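Local coordinates for protein endo-1,3-beta-glucanase (Streptomyces sioyaensis, PDB 3DGT) that hydrolyses internal beta-1,3-glucosidic linkages of 1,3-beta-glucans, the chain being the family 16 catalytic domain of a longer protein, at residues A128-R131 and Q135-P138; T36-G41 and R84-R89. All coordinates share one frame; numbering follows the deposited sequence.

How the contacts relate
From the N terminus, the loop after strand 30-32 supplies residues 36-41, which meet residues 84-89 at the end of strand 80-87; contact 2 thus closes 42 intervening residues that include strands 52-53, 60-62 and 68-74. Contact 1 follows further along, closing a short turn, with three residues between its segments, inside the loop that joins strands 119-127 and 142-144. The two are in series, neither nested nor crossed, yet their centres lie only about 11 Å apart. Arg-131 joins them: its NH2 forms a salt bridge with OE1 of Glu-86 (2.9 Å) and probably a hydrogen bond to the Thr-87 carbonyl. Gln-135 NE2 also makes a weak hydrogen bond to Gly-40 O where the two loops lie side by side.

Contact 1. Residues A128-R131 and Q135-P138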
loop_
_atom_site.group_PDB
_atom_site.type_symbol
_atom_site.label_atom_id
_atom_site.label_comp_id
_atom_site.label_asym_id
_atom_site.label_seq_id
_atom_site.Cartn_x
_atom_site.Cartn_y
_atom_site.Cartn_z
ATOM N N ALA A 128 13.991 1.403 -1.173
ATOM C CA ALA A 128 14.595 1.259 -2.502
ATOM C C ALA A 128 15.560 0.062 -2.653
ATOM O O ALA A 128 15.527 -0.603 -3.695
ATOM C CB ALA A 128 15.272 2.563 -2.922
ATOM N N PRO A 129 16.425 -0.208 -1.645
ATOM C CA PRO A 129 17.323 -1.366 -1.824
ATOM C C PRO A 129 16.649 -2.721 -2.006
ATOM O O PRO A 129 17.325 -3.674 -2.402
ATOM C CB PRO A 129 18.193 -1.344 -0.557
ATOM C CG PRO A 129 18.172 0.121 -0.140
ATOM C CD PRO A 129 16.741 0.524 -0.403
ATOM N N PHE A 130 15.347 -2.823 -1.731
ATOM C CA PHE A 130 14.627 -4.076 -1.980
ATOM C C PHE A 130 14.547 -4.386 -3.475
ATOM O O PHE A 130 14.611 -5.556 -3.883
ATOM C CB PHE A 130 13.219 -4.001 -1.375
ATOM C CG PHE A 130 12.434 -5.290 -1.464
ATOM C CD1 PHE A 130 11.631 -5.568 -2.566
ATOM C CD2 PHE A 130 12.472 -6.207 -0.422
ATOM C CE1 PHE A 130 10.895 -6.753 -2.636
ATOM C CE2 PHE A 130 11.731 -7.397 -0.486
ATOM C CZ PHE A 130 10.937 -7.661 -1.592
ATOM N N ARG A 131 14.397 -3.353 -4.296
ATOM C CA ARG A 131 14.213 -3.577 -5.727
ATOM C C ARG A 131 15.462 -4.190 -6.344
ATOM O O ARG A 131 16.568 -3.676 -6.170
ATOM C CB ARG A 131 13.851 -2.277 -6.443
ATOM C CG ARG A 131 13.654 -2.441 -7.951
ATOM C CD ARG A 131 12.950 -1.244 -8.561
ATOM N NE ARG A 131 11.547 -1.171 -8.176
ATOM C CZ ARG A 131 10.725 -0.182 -8.523
ATOM N NH1 ARG A 131 11.157 0.834 -9.257
ATOM N NH2 ARG A 131 9.469 -0.218 -8.121
ATOM N N GLN A 135 15.503 -9.709 -0.937
ATOM C CA GLN A 135 15.941 -10.618 0.129
ATOM C C GLN A 135 16.291 -9.906 1.427
ATOM O O GLN A 135 16.908 -10.500 2.322
ATOM C CB GLN A 135 17.149 -11.434 -0.341
ATOM C CG GLN A 135 16.906 -12.243 -1.620
ATOM C CD GLN A 135 15.956 -13.418 -1.433
ATOM O OE1 GLN A 135 15.593 -13.786 -0.311
ATOM N NE2 GLN A 135 15.544 -14.020 -2.547
ATOM N N ASN A 136 15.897 -8.637 1.528
ATOM C CA ASN A 136 16.291 -7.795 2.662
ATOM C C ASN A 136 15.114 -7.248 3.476
ATOM O O ASN A 136 15.219 -6.192 4.098
ATOM C CB ASN A 136 17.242 -6.670 2.208
ATOM C CG ASN A 136 16.738 -5.922 0.973
ATOM O OD1 ASN A 136 15.616 -6.117 0.527
ATOM N ND2 ASN A 136 17.586 -5.058 0.418
ATOM N N TRP A 137 14.007 -7.991 3.491
ATOM C CA TRP A 137 12.859 -7.691 4.352
ATOM C C TRP A 137 13.036 -8.363 5.718
ATOM O O TRP A 137 13.442 -9.521 5.772
ATOM C CB TRP A 137 11.569 -8.206 3.698
ATOM C CG TRP A 137 10.307 -7.710 4.360
ATOM C CD1 TRP A 137 9.568 -6.615 3.996
ATOM C CD2 TRP A 137 9.646 -8.275 5.507
ATOM N NE1 TRP A 137 8.495 -6.465 4.840
ATOM C CE2 TRP A 137 8.518 -7.465 5.777
ATOM C CE3 TRP A 137 9.896 -9.384 6.331
ATOM C CZ2 TRP A 137 7.636 -7.737 6.832
ATOM C CZ3 TRP A 137 9.024 -9.647 7.377
ATOM C CH2 TRP A 137 7.912 -8.821 7.620
ATOM N N PRO A 138 12.677 -7.672 6.824
ATOM C CA PRO A 138 12.101 -6.331 6.940
ATOM C C PRO A 138 13.122 -5.227 7.157
ATOM O O PRO A 138 12.736 -4.073 7.303
ATOM C CB PRO A 138 11.234 -6.469 8.192
ATOM C CG PRO A 138 12.073 -7.356 9.082
ATOM C CD PRO A 138 12.774 -8.319 8.153
#
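The carboxamide of Asn-136 spans the gap to the 3-10 turn, its two ends meeting different partners. ND2 donates to the carbonyl oxygen of Pro-129, 3.2 Å from ND2 to O, with a fairly straight N-H...O angle of 161°. The acceptor lies close to the amide plane, but the donor stands above the plane of the Pro-129 carbonyl, well off its lone pairs. At the other end OD1 rests 3.3 Å from CD2 of Phe-130, with the amide and ring planes inclined by 30°. Van der Waals contact is all that meets this oxygen: it is buried here without a hydrogen-bonding partner. Both meetings follow from the Asn-136 side chain lying between its own backbone N and carbonyl carbon (chi1 48°), which swings the amide to the turn. The Phe-130 ring, in turn, is carried past the amide so that CE2 comes to 4.3 Å from CB of Trp-137. In the beta-jelly-roll of family 16 enzymes, these segments form the connection between antiparallel neighbours, strands 119-127 and 142-144. The turn is tightened by a 3.0 Å bond from Arg-131 N to Ala-128 O, and Gln-135 N donates to OD1 of Asn-133. Farther out, Phe-130 meets the ring of Tyr-38. The indole of Trp-137 leads away from the turn to donate from NE1 to Glu-142 and to meet His-160. A cis peptide bond precedes Pro-138 and folds its ring back, placing its CB 3.5 Å above one face of that indole.

Contact 2. Residues T36-G41 and R84-R89; sequences TSYPGG and RIETTR
Tyr-38 and Glu-86 approach from opposite directions, while Arg-84 crosses the tyrosine at about a right angle, so both charged side chains meet at the tyrosine hydroxyl. The guanidinium stands nearly perpendicular to the ring (89°) and offers an in-plane N-H: NH2 donates to Tyr-38 OH at 2.9 Å with an angle of 159°. The hydroxyl in turn donates a hydrogen bond to Glu-86 OE2, which sits at the ring edge near its plane; the modelled OH to OE2 separation of 2.5 Å is uncertain. Arg-84 gets there as an extended chain, CG opposite the backbone N (chi1 -179°). Within the family 16 beta-jelly-roll, this joins a surface loop to strand 80-87. A phenylalanine in place of Tyr-38 would probably leave Arg-84 NH2 and Glu-86 OE2 without this buried bridging partner. Both charged groups have second partners: NE of Arg-84 pairs with Asp-33, and OE1 of Glu-86 with Arg-131. The tyrosine ring is stacked on Tyr-134 and meets Trp-45 edge-to-face. Its backbone begins a type II beta turn, where Tyr-38 O accepts Gly-41 N at 3.0 Å and, from the opposite face, Ser-37 OG at 2.8 Å.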
loop_
_atom_site.group_PDB
_atom_site.type_symbol
_atom_site.label_atom_id
_atom_site.label_comp_id
_atom_site.label_asym_id
_atom_site.label_seq_id
_atom_site.Cartn_x
_atom_site.Cartn_y
_atom_site.Cartn_z
ATOM N N THR A 36 3.419 -14.947 -9.621
ATOM C CA THR A 36 3.263 -15.276 -8.214
ATOM C C THR A 36 4.459 -14.845 -7.365
ATOM O O THR A 36 4.509 -15.154 -6.174
ATOM C CB THR A 36 3.042 -16.795 -8.029
ATOM O OG1 THR A 36 4.167 -17.495 -8.570
ATOM C CG2 THR A 36 1.755 -17.269 -8.747
ATOM N N SER A 37 5.418 -14.143 -7.966
ATOM C CA SER A 37 6.577 -13.648 -7.223
ATOM C C SER A 37 7.356 -12.637 -8.039
ATOM O O SER A 37 7.217 -12.564 -9.263
ATOM C CB SER A 37 7.513 -14.803 -6.867
ATOM O OG SER A 37 8.203 -15.274 -8.022
ATOM N N TYR A 38 8.205 -11.876 -7.353
ATOM C CA TYR A 38 9.242 -11.136 -8.042
ATOM C C TYR A 38 10.137 -12.138 -8.758
ATOM O O TYR A 38 10.182 -13.307 -8.362
ATOM C CB TYR A 38 10.088 -10.363 -7.045
ATOM C CG TYR A 38 9.412 -9.157 -6.443
ATOM C CD1 TYR A 38 9.191 -8.013 -7.200
ATOM C CD2 TYR A 38 9.022 -9.152 -5.099
ATOM C CE1 TYR A 38 8.577 -6.904 -6.643
ATOM C CE2 TYR A 38 8.403 -8.052 -4.538
ATOM C CZ TYR A 38 8.202 -6.925 -5.309
ATOM O OH TYR A 38 7.596 -5.825 -4.754
ATOM N N PRO A 39 10.866 -11.691 -9.795
ATOM C CA PRO A 39 11.806 -12.581 -10.468
ATOM C C PRO A 39 12.961 -12.878 -9.522
ATOM O O PRO A 39 13.835 -12.043 -9.335
ATOM C CB PRO A 39 12.274 -11.757 -11.670
ATOM C CG PRO A 39 12.033 -10.346 -11.296
ATOM C CD PRO A 39 10.844 -10.342 -10.399
ATOM N N GLY A 40 12.932 -14.049 -8.892
ATOM C CA GLY A 40 13.942 -14.393 -7.897
ATOM C C GLY A 40 13.552 -13.964 -6.492
ATOM O O GLY A 40 14.404 -13.925 -5.596
ATOM N N GLY A 41 12.272 -13.638 -6.291
ATOM C CA GLY A 41 11.763 -13.311 -4.955
ATOM C C GLY A 41 11.048 -14.475 -4.282
ATOM O O GLY A 41 10.955 -15.570 -4.852
ATOM N N ARG A 84 -0.919 -5.589 -9.245
ATOM C CA ARG A 84 0.106 -5.107 -8.307
ATOM C C ARG A 84 1.060 -4.237 -9.094
ATOM O O ARG A 84 1.838 -4.737 -9.914
ATOM C CB ARG A 84 0.867 -6.285 -7.681
ATOM C CG ARG A 84 1.945 -5.892 -6.678
ATOM C CD ARG A 84 2.575 -7.139 -6.072
ATOM N NE ARG A 84 3.808 -6.853 -5.331
ATOM C CZ ARG A 84 4.075 -7.298 -4.101
ATOM N NH1 ARG A 84 3.204 -8.056 -3.442
ATOM N NH2 ARG A 84 5.234 -6.981 -3.526
ATOM N N ILE A 85 0.964 -2.928 -8.879
ATOM C CA ILE A 85 1.813 -1.978 -9.599
ATOM C C ILE A 85 2.698 -1.211 -8.637
ATOM O O ILE A 85 2.308 -0.981 -7.490
ATOM C CB ILE A 85 1.007 -1.027 -10.514
ATOM C CG1 ILE A 85 0.056 -0.126 -9.716
ATOM C CG2 ILE A 85 0.266 -1.838 -11.575
ATOM C CD1 ILE A 85 -0.604 0.945 -10.593
ATOM N N GLU A 86 3.902 -0.862 -9.091
ATOM C CA GLU A 86 4.854 -0.088 -8.285
ATOM C C GLU A 86 5.337 1.132 -9.038
ATOM O O GLU A 86 5.439 1.118 -10.265
ATOM C CB GLU A 86 6.092 -0.924 -7.927
ATOM C CG GLU A 86 5.789 -2.321 -7.445
ATOM C CD GLU A 86 7.016 -3.076 -6.972
ATOM O OE1 GLU A 86 8.145 -2.534 -7.006
ATOM O OE2 GLU A 86 6.837 -4.227 -6.567
ATOM N N THR A 87 5.679 2.182 -8.310
ATOM C CA THR A 87 6.232 3.350 -8.983
ATOM C C THR A 87 7.553 2.980 -9.642
ATOM O O THR A 87 8.355 2.208 -9.097
ATOM C CB THR A 87 6.425 4.553 -8.034
ATOM O OG1 THR A 87 7.171 4.151 -6.877
ATOM C CG2 THR A 87 5.070 5.126 -7.616
ATOM N N THR A 88 7.773 3.519 -10.835
ATOM C CA THR A 88 9.087 3.429 -11.456
ATOM C C THR A 88 10.118 4.107 -10.552
ATOM O O THR A 88 11.244 3.628 -10.426
ATOM C CB THR A 88 9.086 4.088 -12.832
ATOM O OG1 THR A 88 8.497 5.379 -12.726
ATOM C CG2 THR A 88 8.250 3.275 -13.804
ATOM N N ARG A 89 9.717 5.215 -9.924
ATOM C CA ARG A 89 10.584 5.951 -9.011
ATOM C C ARG A 89 10.779 5.231 -7.678
ATOM O O ARG A 89 9.853 4.642 -7.115
ATOM C CB ARG A 89 10.011 7.345 -8.791
ATOM C CG ARG A 89 10.136 8.252 -9.998
ATOM C CD ARG A 89 9.470 9.593 -9.757
ATOM N NE ARG A 89 10.181 10.367 -8.740
ATOM C CZ ARG A 89 9.787 11.566 -8.316
ATOM N NH1 ARG A 89 8.690 12.139 -8.818
ATOM N NH2 ARG A 89 10.504 12.200 -7.396
#